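Local coordinates for alanine racemase (Oenococcus oeni PSU-1, PDB 3HUR), which belongs to the alanine racemase family and pairs an N-terminal domain of the TIM-barrel clan with a C-terminal domain rich in beta strands, assembling here as four chains, at residues 4-9 and 254-259; 303-308 and 333-338; 258-263 and 329-334; 292-297 and 365-370. All blocks are in the same frame, centred on the assembly; numbering follows the deposited sequence.

Contact 1. Residues 4-9 and 254-259; sequences TAIHRP and CSEIAD. With SO4 (sulfate ion), chain D.
In the C-terminal beta domain, where the first residues of the chain run beside strand 251-263, Pro9 is tied to Ser255 by one short hydrogen bond: Ser255 OG donates to Pro9 O at 2.6 Å. The hydroxyl lies anti to its own backbone N (chi1 -179°), and it approaches nearly along the C=O axis, with 161° at the oxygen. Ile6 and Glu256 reach toward each other tip to tip, Ile6 CG2 lying 3.0 Å from Glu256 OE2. Glu256 OE2 also comes to 3.3 Å of Arg8 O; both are acceptors, so this is no hydrogen bond, and the carbonyl might raise the proton affinity of the carboxylate. Strand 4-6 pairs in parallel with a strand of the second subunit, so beta pairing continues across the interface. Ile6 CD1 also packs on Ala258 CB at 4.1 Å. The Arg8 side chain, bent at chi2 and chi3, leads away from strand 251-263 to a sulfate ion. Arg8 NH1 donates to sulfate O3 at 2.8 Å, almost straight (176°), and Arg8 NH2 to O1 at 3.3 Å. Asp42 N and Asn68 ND2 of the second subunit hold the same ion, and Asp70 of that subunit forms a salt bridge with Arg8.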
# COMPACT_ATOMS: atom_id res chain seq x y z
N THR A 4 20.39 -26.86 -7.90
CA THR A 4 18.94 -26.89 -8.19
C THR A 4 18.28 -25.52 -8.38
O THR A 4 18.63 -24.55 -7.74
CB THR A 4 18.17 -27.80 -7.20
OG1 THR A 4 16.93 -27.17 -6.84
CG2 THR A 4 19.02 -28.14 -5.95
N ALA A 5 17.37 -25.45 -9.33
CA ALA A 5 16.71 -24.21 -9.72
C ALA A 5 15.26 -24.26 -9.22
O ALA A 5 14.52 -25.21 -9.50
CB ALA A 5 16.73 -24.05 -11.21
N ILE A 6 14.86 -23.22 -8.50
CA ILE A 6 13.55 -23.14 -7.93
C ILE A 6 12.85 -22.05 -8.73
O ILE A 6 13.13 -20.86 -8.56
CB ILE A 6 13.62 -22.82 -6.41
CG1 ILE A 6 14.43 -23.92 -5.71
CG2 ILE A 6 12.20 -22.68 -5.78
CD1 ILE A 6 14.70 -23.68 -4.27
N HIS A 7 11.96 -22.46 -9.62
CA HIS A 7 11.21 -21.51 -10.39
C HIS A 7 9.80 -21.31 -9.82
O HIS A 7 9.05 -20.45 -10.32
CB HIS A 7 11.15 -21.94 -11.86
CG HIS A 7 12.47 -21.90 -12.56
ND1 HIS A 7 12.80 -22.78 -13.56
CD2 HIS A 7 13.56 -21.13 -12.36
CE1 HIS A 7 14.02 -22.51 -13.99
NE2 HIS A 7 14.51 -21.52 -13.27
N ARG A 8 9.48 -22.05 -8.75
CA ARG A 8 8.16 -21.98 -8.06
C ARG A 8 8.36 -21.96 -6.52
O ARG A 8 8.17 -22.99 -5.85
CB ARG A 8 7.33 -23.21 -8.48
CG ARG A 8 5.99 -23.41 -7.78
CD ARG A 8 4.84 -23.00 -8.63
NE ARG A 8 4.75 -23.68 -9.93
CZ ARG A 8 4.40 -23.08 -11.06
NH1 ARG A 8 4.35 -23.76 -12.20
NH2 ARG A 8 4.11 -21.77 -11.08
N PRO A 9 8.81 -20.82 -5.99
CA PRO A 9 9.28 -20.71 -4.61
C PRO A 9 8.16 -20.66 -3.63
O PRO A 9 8.34 -21.00 -2.43
CB PRO A 9 10.03 -19.40 -4.58
CG PRO A 9 9.57 -18.61 -5.81
CD PRO A 9 9.20 -19.68 -6.81
N CYS A 254 2.40 -22.31 0.79
CA CYS A 254 3.58 -23.06 1.02
C CYS A 254 4.77 -22.43 0.34
O CYS A 254 4.63 -21.67 -0.62
CB CYS A 254 3.44 -24.45 0.41
SG CYS A 254 2.17 -25.43 1.08
N SER A 255 5.93 -22.85 0.80
CA SER A 255 7.17 -22.53 0.16
C SER A 255 8.12 -23.73 0.38
O SER A 255 7.66 -24.83 0.70
CB SER A 255 7.74 -21.24 0.73
OG SER A 255 8.96 -20.89 0.10
N GLU A 256 9.42 -23.51 0.19
CA GLU A 256 10.41 -24.57 0.35
C GLU A 256 11.74 -23.99 0.79
O GLU A 256 11.98 -22.83 0.61
CB GLU A 256 10.58 -25.34 -0.96
CG GLU A 256 11.22 -24.54 -2.08
CD GLU A 256 11.20 -25.25 -3.42
OE1 GLU A 256 11.80 -26.33 -3.52
OE2 GLU A 256 10.60 -24.74 -4.38
N ILE A 257 12.61 -24.82 1.36
CA ILE A 257 13.91 -24.39 1.82
C ILE A 257 14.79 -24.18 0.58
O ILE A 257 14.97 -25.13 -0.17
CB ILE A 257 14.57 -25.47 2.71
CG1 ILE A 257 13.81 -25.68 4.00
CG2 ILE A 257 16.03 -25.12 3.03
CD1 ILE A 257 14.45 -26.67 4.97
N ALA A 258 15.32 -22.97 0.41
CA ALA A 258 16.24 -22.60 -0.68
C ALA A 258 17.72 -22.65 -0.28
O ALA A 258 18.59 -22.74 -1.14
CB ALA A 258 15.90 -21.18 -1.23
N ASP A 259 18.00 -22.58 1.02
CA ASP A 259 19.36 -22.60 1.52
C ASP A 259 19.38 -23.07 2.98
O ASP A 259 18.55 -22.65 3.79
CB ASP A 259 19.95 -21.19 1.39
CG ASP A 259 21.48 -21.13 1.57
OD1 ASP A 259 22.15 -22.13 1.22
OD2 ASP A 259 22.00 -20.07 2.04
S SO4 D . 4.22 -21.37 -15.05
O1 SO4 D . 3.95 -20.37 -14.03
O2 SO4 D . 5.67 -21.59 -15.32
O3 SO4 D . 3.52 -22.55 -14.56
O4 SO4 D . 3.56 -20.88 -16.27

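Contact 2. Residues 303-308 and 333-338; sequences VIINGK and TRVTLI
Ile304 and Thr336 form the hydrogen-bonded pair that joins a beta hairpin to strand 334-339 in antiparallel fashion. Ile304 N donates to Thr336 O at 2.9 Å, in an almost straight bond of 179°. The return bond, Thr336 N to Ile304 O, is also 2.9 Å but more bent, at 159°, so the amide and carbonyl of each residue are satisfied by the other's. At Ile305 the polar backbone atoms turn to the hairpin's other arm: Ile305 N reaches Lys308 O at 2.7 Å, and Lys308 N reaches Ile305 O at 2.9 Å. These two bonds close a type I' turn whose corners are Asn306 and Gly307. Strand 334-339 is satisfied on its far edge as well, since the backbones of Val335 and Leu337 bond to Ser255 and Val253 of strand 251-263. Thr333 OG1 is bonded to Pro330, leaving the Thr333 methyl as the part that meets the hairpin.

The packing between the strands is apolar. Val335 offers one methyl to each of two neighbours: CG1, anti to the backbone N (chi1 176°), lies 3.8 Å from Val303 CB, while Val335 CG2 lies 3.7 Å from Ile305 CG1. On the face that carries Ile304 and Thr336, the Ile304 and Ile338 side chains cross at about a right angle, Ile304 CD1 touching Ile338 CG1 at 3.9 Å. Farther along, Ile305 CG2 meets Thr333 CG2 at 3.9 Å.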
# COMPACT_ATOMS: atom_id res chain seq x y z
N VAL A 303 6.71 -21.52 11.28
CA VAL A 303 6.23 -22.17 10.07
C VAL A 303 6.15 -23.65 10.37
O VAL A 303 6.70 -24.10 11.39
CB VAL A 303 7.17 -21.90 8.88
CG1 VAL A 303 7.22 -20.41 8.58
CG2 VAL A 303 8.56 -22.40 9.18
N ILE A 304 5.49 -24.41 9.51
CA ILE A 304 5.45 -25.85 9.65
C ILE A 304 6.33 -26.54 8.63
O ILE A 304 6.19 -26.36 7.43
CB ILE A 304 4.01 -26.39 9.47
CG1 ILE A 304 3.11 -25.90 10.60
CG2 ILE A 304 4.00 -27.92 9.39
CD1 ILE A 304 1.63 -25.75 10.16
N ILE A 305 7.24 -27.35 9.15
CA ILE A 305 8.08 -28.20 8.34
C ILE A 305 8.00 -29.59 8.93
O ILE A 305 8.23 -29.78 10.14
CB ILE A 305 9.54 -27.74 8.39
CG1 ILE A 305 9.72 -26.41 7.67
CG2 ILE A 305 10.43 -28.74 7.72
CD1 ILE A 305 11.02 -25.72 7.97
N ASN A 306 7.65 -30.55 8.09
CA ASN A 306 7.62 -31.95 8.52
C ASN A 306 6.64 -32.19 9.66
O ASN A 306 6.97 -32.85 10.65
CB ASN A 306 9.02 -32.38 8.97
CG ASN A 306 9.32 -33.81 8.61
OD1 ASN A 306 9.70 -34.10 7.47
ND2 ASN A 306 9.15 -34.72 9.55
N GLY A 307 5.45 -31.63 9.53
CA GLY A 307 4.44 -31.76 10.58
C GLY A 307 4.77 -30.94 11.83
O GLY A 307 3.91 -30.71 12.66
N LYS A 308 6.01 -30.47 11.94
CA LYS A 308 6.42 -29.76 13.14
C LYS A 308 6.55 -28.26 12.89
O LYS A 308 6.73 -27.76 11.78
CB LYS A 308 7.74 -30.31 13.71
CG LYS A 308 8.03 -31.80 13.38
CD LYS A 308 8.86 -32.53 14.48
CE LYS A 308 8.94 -34.07 14.25
NZ LYS A 308 10.12 -34.47 13.38
N THR A 333 12.78 -29.05 0.70
CA THR A 333 11.84 -29.48 1.71
C THR A 333 10.71 -28.48 1.86
O THR A 333 10.96 -27.31 2.04
CB THR A 333 12.55 -29.60 3.07
OG1 THR A 333 13.52 -30.66 2.98
CG2 THR A 333 11.58 -29.89 4.19
N ARG A 334 9.47 -28.98 1.84
CA ARG A 334 8.28 -28.15 1.86
C ARG A 334 8.12 -27.40 3.14
O ARG A 334 8.42 -27.94 4.18
CB ARG A 334 7.03 -29.00 1.68
CG ARG A 334 5.75 -28.16 1.55
CD ARG A 334 4.60 -29.00 1.07
NE ARG A 334 3.89 -29.54 2.22
CZ ARG A 334 2.82 -30.32 2.16
NH1 ARG A 334 2.32 -30.72 0.99
NH2 ARG A 334 2.26 -30.71 3.30
N VAL A 335 7.63 -26.17 3.05
CA VAL A 335 7.31 -25.36 4.22
C VAL A 335 5.87 -24.86 4.10
O VAL A 335 5.41 -24.54 3.00
CB VAL A 335 8.23 -24.18 4.31
CG1 VAL A 335 7.83 -23.31 5.44
CG2 VAL A 335 9.69 -24.66 4.45
N THR A 336 5.15 -24.84 5.21
CA THR A 336 3.76 -24.38 5.22
C THR A 336 3.64 -23.18 6.15
O THR A 336 4.13 -23.19 7.27
CB THR A 336 2.77 -25.48 5.64
OG1 THR A 336 2.90 -26.59 4.76
CG2 THR A 336 1.35 -24.98 5.55
N LEU A 337 2.99 -22.14 5.65
CA LEU A 337 2.81 -20.94 6.41
C LEU A 337 1.60 -21.10 7.31
O LEU A 337 0.71 -21.88 7.00
CB LEU A 337 2.68 -19.75 5.46
CG LEU A 337 4.11 -19.27 5.21
CD1 LEU A 337 4.52 -19.45 3.81
CD2 LEU A 337 4.28 -17.83 5.73
N ILE A 338 1.61 -20.37 8.43
CA ILE A 338 0.53 -20.38 9.39
C ILE A 338 -0.13 -19.02 9.42
O ILE A 338 0.55 -18.00 9.56
CB ILE A 338 1.02 -20.65 10.83
CG1 ILE A 338 1.85 -21.95 10.90
CG2 ILE A 338 -0.20 -20.67 11.81
CD1 ILE A 338 2.55 -22.14 12.27

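Contact 3. Residues 258-263 and 329-334; sequences ADVRFV and YPIGTR
Val260 packs against the backbone of Tyr329 where a type II turn, Pro330 to Thr333, lies beside the bulged strand 251-263. The closest approach is Val260 CG2 to Tyr329 O, 3.3 Å; this methyl sits beside its own backbone N. No hydrogen bond spans the two segments. Around that point the packing opens out. Ile331 CG2 stands 4.3 Å from Val260 CG2 and 4.2 Å from Ala258 O, contacts loose enough to be van der Waals touches at most. The chi1 of Ile331 (69°) sets CG1 between the backbone N and the carbonyl carbon, while CG2 is the branch that touches the strand.

Ala258, Asp259 and Tyr329 are the buried part. Ala258 and Asp259 both face Thr285 in a classic beta bulge, and Ala258 O accepts a hydrogen bond from Thr357 OG1 of the second subunit. Val260 itself is partly exposed. The outer side of the turn, with Pro330 and Gly332, is exposed to solvent; Gly332 has a phi of 95°, where a CB would be jammed against the carbonyl O of Ile331. The Tyr329 ring leads away from residues 258-263, against Ile257, its OH bonded to Asp326. Two donors of Thr333 grip one acceptor: Pro330 O takes Thr333 N at 3.2 Å, and Thr333 OG1 at 2.6 Å on a lone pair in the carbonyl plane.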
# COMPACT_ATOMS: atom_id res chain seq x y z
N ALA A 258 15.32 -22.97 0.41
CA ALA A 258 16.24 -22.60 -0.68
C ALA A 258 17.72 -22.65 -0.28
O ALA A 258 18.59 -22.74 -1.14
CB ALA A 258 15.90 -21.18 -1.23
N ASP A 259 18.00 -22.58 1.02
CA ASP A 259 19.36 -22.60 1.52
C ASP A 259 19.38 -23.07 2.98
O ASP A 259 18.55 -22.65 3.79
CB ASP A 259 19.95 -21.19 1.39
CG ASP A 259 21.48 -21.13 1.57
OD1 ASP A 259 22.15 -22.13 1.22
OD2 ASP A 259 22.00 -20.07 2.04
N VAL A 260 20.33 -23.95 3.30
CA VAL A 260 20.62 -24.36 4.70
C VAL A 260 22.09 -24.07 5.06
O VAL A 260 23.01 -24.43 4.32
CB VAL A 260 20.39 -25.85 4.92
CG1 VAL A 260 20.37 -26.14 6.41
CG2 VAL A 260 19.10 -26.30 4.27
N ARG A 261 22.27 -23.38 6.19
CA ARG A 261 23.57 -22.99 6.71
C ARG A 261 23.72 -23.49 8.17
O ARG A 261 22.82 -23.29 8.99
CB ARG A 261 23.68 -21.47 6.72
CG ARG A 261 23.85 -20.77 5.34
CD ARG A 261 23.87 -19.24 5.52
NE ARG A 261 22.59 -18.78 6.05
CZ ARG A 261 22.36 -17.65 6.73
NH1 ARG A 261 23.33 -16.78 7.02
NH2 ARG A 261 21.11 -17.40 7.15
N PHE A 262 24.85 -24.12 8.47
CA PHE A 262 25.27 -24.35 9.87
C PHE A 262 25.76 -23.01 10.39
O PHE A 262 26.72 -22.48 9.88
CB PHE A 262 26.40 -25.40 9.93
CG PHE A 262 26.65 -25.99 11.31
CD1 PHE A 262 26.55 -27.37 11.51
CD2 PHE A 262 27.03 -25.19 12.39
CE1 PHE A 262 26.79 -27.94 12.76
CE2 PHE A 262 27.27 -25.74 13.66
CZ PHE A 262 27.15 -27.13 13.84
N VAL A 263 25.05 -22.45 11.36
CA VAL A 263 25.42 -21.21 12.00
C VAL A 263 25.73 -21.51 13.46
O VAL A 263 24.96 -22.21 14.13
CB VAL A 263 24.26 -20.23 11.97
CG1 VAL A 263 24.60 -18.98 12.82
CG2 VAL A 263 23.90 -19.88 10.54
N TYR A 329 17.73 -30.26 7.25
CA TYR A 329 16.87 -30.74 6.16
C TYR A 329 17.47 -30.42 4.82
O TYR A 329 18.21 -29.45 4.69
CB TYR A 329 15.46 -30.15 6.24
CG TYR A 329 14.68 -30.63 7.41
CD1 TYR A 329 14.97 -30.16 8.69
CD2 TYR A 329 13.67 -31.56 7.27
CE1 TYR A 329 14.27 -30.60 9.79
CE2 TYR A 329 12.96 -32.02 8.39
CZ TYR A 329 13.28 -31.52 9.64
OH TYR A 329 12.61 -31.95 10.76
N PRO A 330 17.16 -31.22 3.80
CA PRO A 330 17.67 -30.95 2.48
C PRO A 330 16.91 -29.82 1.77
O PRO A 330 15.70 -29.62 2.00
CB PRO A 330 17.40 -32.26 1.75
CG PRO A 330 16.19 -32.76 2.37
CD PRO A 330 16.32 -32.42 3.81
N ILE A 331 17.59 -29.15 0.85
CA ILE A 331 16.94 -28.07 0.15
C ILE A 331 15.78 -28.69 -0.59
O ILE A 331 15.81 -29.86 -0.94
CB ILE A 331 17.93 -27.27 -0.77
CG1 ILE A 331 18.39 -28.10 -1.95
CG2 ILE A 331 19.14 -26.71 0.02
CD1 ILE A 331 17.74 -27.67 -3.23
N GLY A 332 14.73 -27.93 -0.80
CA GLY A 332 13.56 -28.46 -1.52
C GLY A 332 12.49 -29.00 -0.59
O GLY A 332 11.43 -29.35 -1.05
N THR A 333 12.78 -29.05 0.70
CA THR A 333 11.84 -29.48 1.71
C THR A 333 10.71 -28.48 1.86
O THR A 333 10.96 -27.31 2.04
CB THR A 333 12.55 -29.60 3.07
OG1 THR A 333 13.52 -30.66 2.98
CG2 THR A 333 11.58 -29.89 4.19
N ARG A 334 9.47 -28.98 1.84
CA ARG A 334 8.28 -28.15 1.86
C ARG A 334 8.12 -27.40 3.14
O ARG A 334 8.42 -27.94 4.18
CB ARG A 334 7.03 -29.00 1.68
CG ARG A 334 5.75 -28.16 1.55
CD ARG A 334 4.60 -29.00 1.07
NE ARG A 334 3.89 -29.54 2.22
CZ ARG A 334 2.82 -30.32 2.16
NH1 ARG A 334 2.32 -30.72 0.99
NH2 ARG A 334 2.26 -30.71 3.30

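Contact 4. Residues 292-297 and 365-370. With SO4 (sulfate ion), chain C.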
# COMPACT_ATOMS: atom_id res chain seq x y z
N ASP A 292 6.02 -10.07 -0.69
CA ASP A 292 4.85 -10.91 -0.85
C ASP A 292 3.73 -10.37 -0.00
O ASP A 292 3.71 -10.55 1.22
CB ASP A 292 5.18 -12.35 -0.47
CG ASP A 292 6.25 -12.97 -1.38
OD1 ASP A 292 5.98 -13.10 -2.58
OD2 ASP A 292 7.34 -13.35 -0.90
N GLY A 293 2.80 -9.71 -0.67
CA GLY A 293 1.70 -9.08 -0.01
C GLY A 293 0.87 -10.05 0.77
O GLY A 293 0.35 -9.68 1.78
N TRP A 294 0.75 -11.28 0.32
CA TRP A 294 0.09 -12.27 1.14
C TRP A 294 0.75 -12.48 2.50
O TRP A 294 0.14 -13.08 3.39
CB TRP A 294 0.02 -13.63 0.40
CG TRP A 294 1.35 -14.24 -0.03
CD1 TRP A 294 1.92 -14.17 -1.29
CD2 TRP A 294 2.26 -15.02 0.77
NE1 TRP A 294 3.09 -14.86 -1.30
CE2 TRP A 294 3.32 -15.39 -0.06
CE3 TRP A 294 2.25 -15.45 2.08
CZ2 TRP A 294 4.40 -16.15 0.39
CZ3 TRP A 294 3.33 -16.22 2.56
CH2 TRP A 294 4.39 -16.55 1.71
N LEU A 295 1.99 -12.06 2.67
CA LEU A 295 2.71 -12.43 3.91
C LEU A 295 2.05 -11.74 5.09
O LEU A 295 2.09 -12.26 6.22
CB LEU A 295 4.21 -12.08 3.87
CG LEU A 295 5.03 -12.60 5.05
CD1 LEU A 295 5.13 -14.10 5.04
CD2 LEU A 295 6.40 -12.00 5.05
N ARG A 296 1.40 -10.61 4.82
CA ARG A 296 0.85 -9.84 5.91
C ARG A 296 -0.41 -10.47 6.51
O ARG A 296 -0.90 -9.94 7.49
CB ARG A 296 0.70 -8.34 5.57
CG ARG A 296 -0.55 -7.91 4.84
CD ARG A 296 -0.29 -6.59 4.04
NE ARG A 296 -0.99 -6.57 2.73
CZ ARG A 296 -0.52 -6.01 1.60
NH1 ARG A 296 0.68 -5.42 1.55
NH2 ARG A 296 -1.23 -6.08 0.47
N ARG A 297 -0.89 -11.61 6.00
CA ARG A 297 -1.92 -12.34 6.72
C ARG A 297 -1.38 -13.52 7.51
O ARG A 297 -2.17 -14.26 8.13
CB ARG A 297 -3.04 -12.81 5.78
CG ARG A 297 -2.77 -14.03 4.95
CD ARG A 297 -4.07 -14.74 4.56
NE ARG A 297 -4.94 -13.98 3.65
CZ ARG A 297 -6.25 -14.24 3.48
NH1 ARG A 297 -6.81 -15.24 4.14
NH2 ARG A 297 -6.99 -13.52 2.64
N THR A 365 -8.56 -12.79 -2.38
CA THR A 365 -7.71 -11.99 -1.51
C THR A 365 -6.59 -12.89 -0.98
O THR A 365 -5.94 -12.53 -0.00
CB THR A 365 -8.51 -11.44 -0.26
OG1 THR A 365 -8.97 -12.56 0.51
CG2 THR A 365 -9.68 -10.57 -0.67
N LEU A 366 -6.41 -14.09 -1.57
CA LEU A 366 -5.35 -15.00 -1.17
C LEU A 366 -4.28 -15.10 -2.29
O LEU A 366 -4.46 -15.84 -3.25
CB LEU A 366 -5.93 -16.37 -0.82
CG LEU A 366 -4.92 -17.39 -0.31
CD1 LEU A 366 -4.37 -16.98 1.05
CD2 LEU A 366 -5.44 -18.83 -0.25
N ALA A 367 -3.20 -14.33 -2.16
CA ALA A 367 -1.94 -14.52 -2.92
C ALA A 367 -2.24 -14.71 -4.37
O ALA A 367 -1.91 -15.72 -4.95
CB ALA A 367 -1.16 -15.70 -2.40
N PRO A 368 -2.87 -13.72 -4.95
CA PRO A 368 -3.37 -13.82 -6.31
C PRO A 368 -2.30 -14.05 -7.39
O PRO A 368 -2.65 -14.52 -8.50
CB PRO A 368 -4.08 -12.49 -6.55
CG PRO A 368 -3.54 -11.56 -5.56
CD PRO A 368 -2.91 -12.35 -4.41
N ARG A 369 -1.04 -13.78 -7.07
CA ARG A 369 -0.02 -13.84 -8.08
C ARG A 369 0.73 -15.14 -8.10
O ARG A 369 1.56 -15.31 -8.98
CB ARG A 369 0.94 -12.67 -7.93
CG ARG A 369 0.28 -11.35 -8.40
CD ARG A 369 1.14 -10.13 -8.20
NE ARG A 369 1.70 -10.06 -6.87
CZ ARG A 369 2.92 -9.60 -6.57
NH1 ARG A 369 3.73 -9.14 -7.53
NH2 ARG A 369 3.32 -9.58 -5.30
N ILE A 370 0.41 -16.08 -7.19
CA ILE A 370 1.06 -17.40 -7.17
C ILE A 370 0.13 -18.57 -7.62
O ILE A 370 -1.08 -18.46 -7.60
CB ILE A 370 1.73 -17.72 -5.78
CG1 ILE A 370 0.71 -18.13 -4.73
CG2 ILE A 370 2.49 -16.53 -5.27
CD1 ILE A 370 1.34 -18.32 -3.32
S SO4 C . 0.58 -10.66 -3.55
O1 SO4 C . 1.97 -10.37 -3.16
O2 SO4 C . 0.24 -9.43 -4.28
O3 SO4 C . 0.49 -11.98 -4.31
O4 SO4 C . -0.25 -10.83 -2.35
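Ala367 CB rests against the pyrrole part of Trp294, 3.6 Å from CD1, approaching the ring obliquely. A chi1 of 58° places Trp294 CG between the backbone N and the carbonyl carbon, on the side of Ala367. Farther along the segment Arg297 reaches out: its NH2 gives Thr365 O a weak, bent hydrogen bond of 3.0 Å (134°). Leu366 CD1 lies over one face of the guanidinium, 4.0 Å from Arg297 NE. The stronger partner of Arg297 NH2 is Gln345 O, outside the two segments. A short 3-10 helix, residues 293-297, and a type I beta turn from Ala367 to Ile370 face each other here, and a sulfate ion, probably from the crystallisation liquor, bridges them. Gly293 N, at the start of the 3-10 helix, donates to sulfate O1 at 2.7 Å. Arg369 NH2 donates to the same O1 at 2.7 Å and 168°, and Arg369 NE adds a weak bond to sulfate O2 at 3.0 Å. Sulfate O3 lies at the edge of the Trp294 ring, near its plane, and Asp292 CB sits over one face toward the rim. Farther out, Ile370 N bonds Ala367 O at 3.2 Å to close the type I turn, and Arg372 binds the carbonyls of Leu366, Ala367 and Ile370. Gln363 of the second subunit packs on Arg369 and Ile370.

Overall arrangement
All four contacts lie in the C-terminal beta domain. Contacts 1, 2 and 3 cluster around one mixed sheet, with centres 10 to 13 Å apart. Contacts 1 and 3 share Ala258 and Asp259 on strand 251-263; contacts 2 and 3 share Thr333 and Arg334, where the turn passes into strand 334-339. Strands 251-263 and 334-339 are neighbours in the sheet. Along the chain, contact 1 closes before contacts 2 and 4 open. Contact 4 is about 17 Å from contacts 1 and 2 between centres, and its chain loop encloses contact 2; Leu337 CD1 meets Trp294 CH2 at 3.6 Å. Contacts 1, 3 and 4 also touch the second subunit, so this end of the domain, sheet and loops, forms part of the subunit interface.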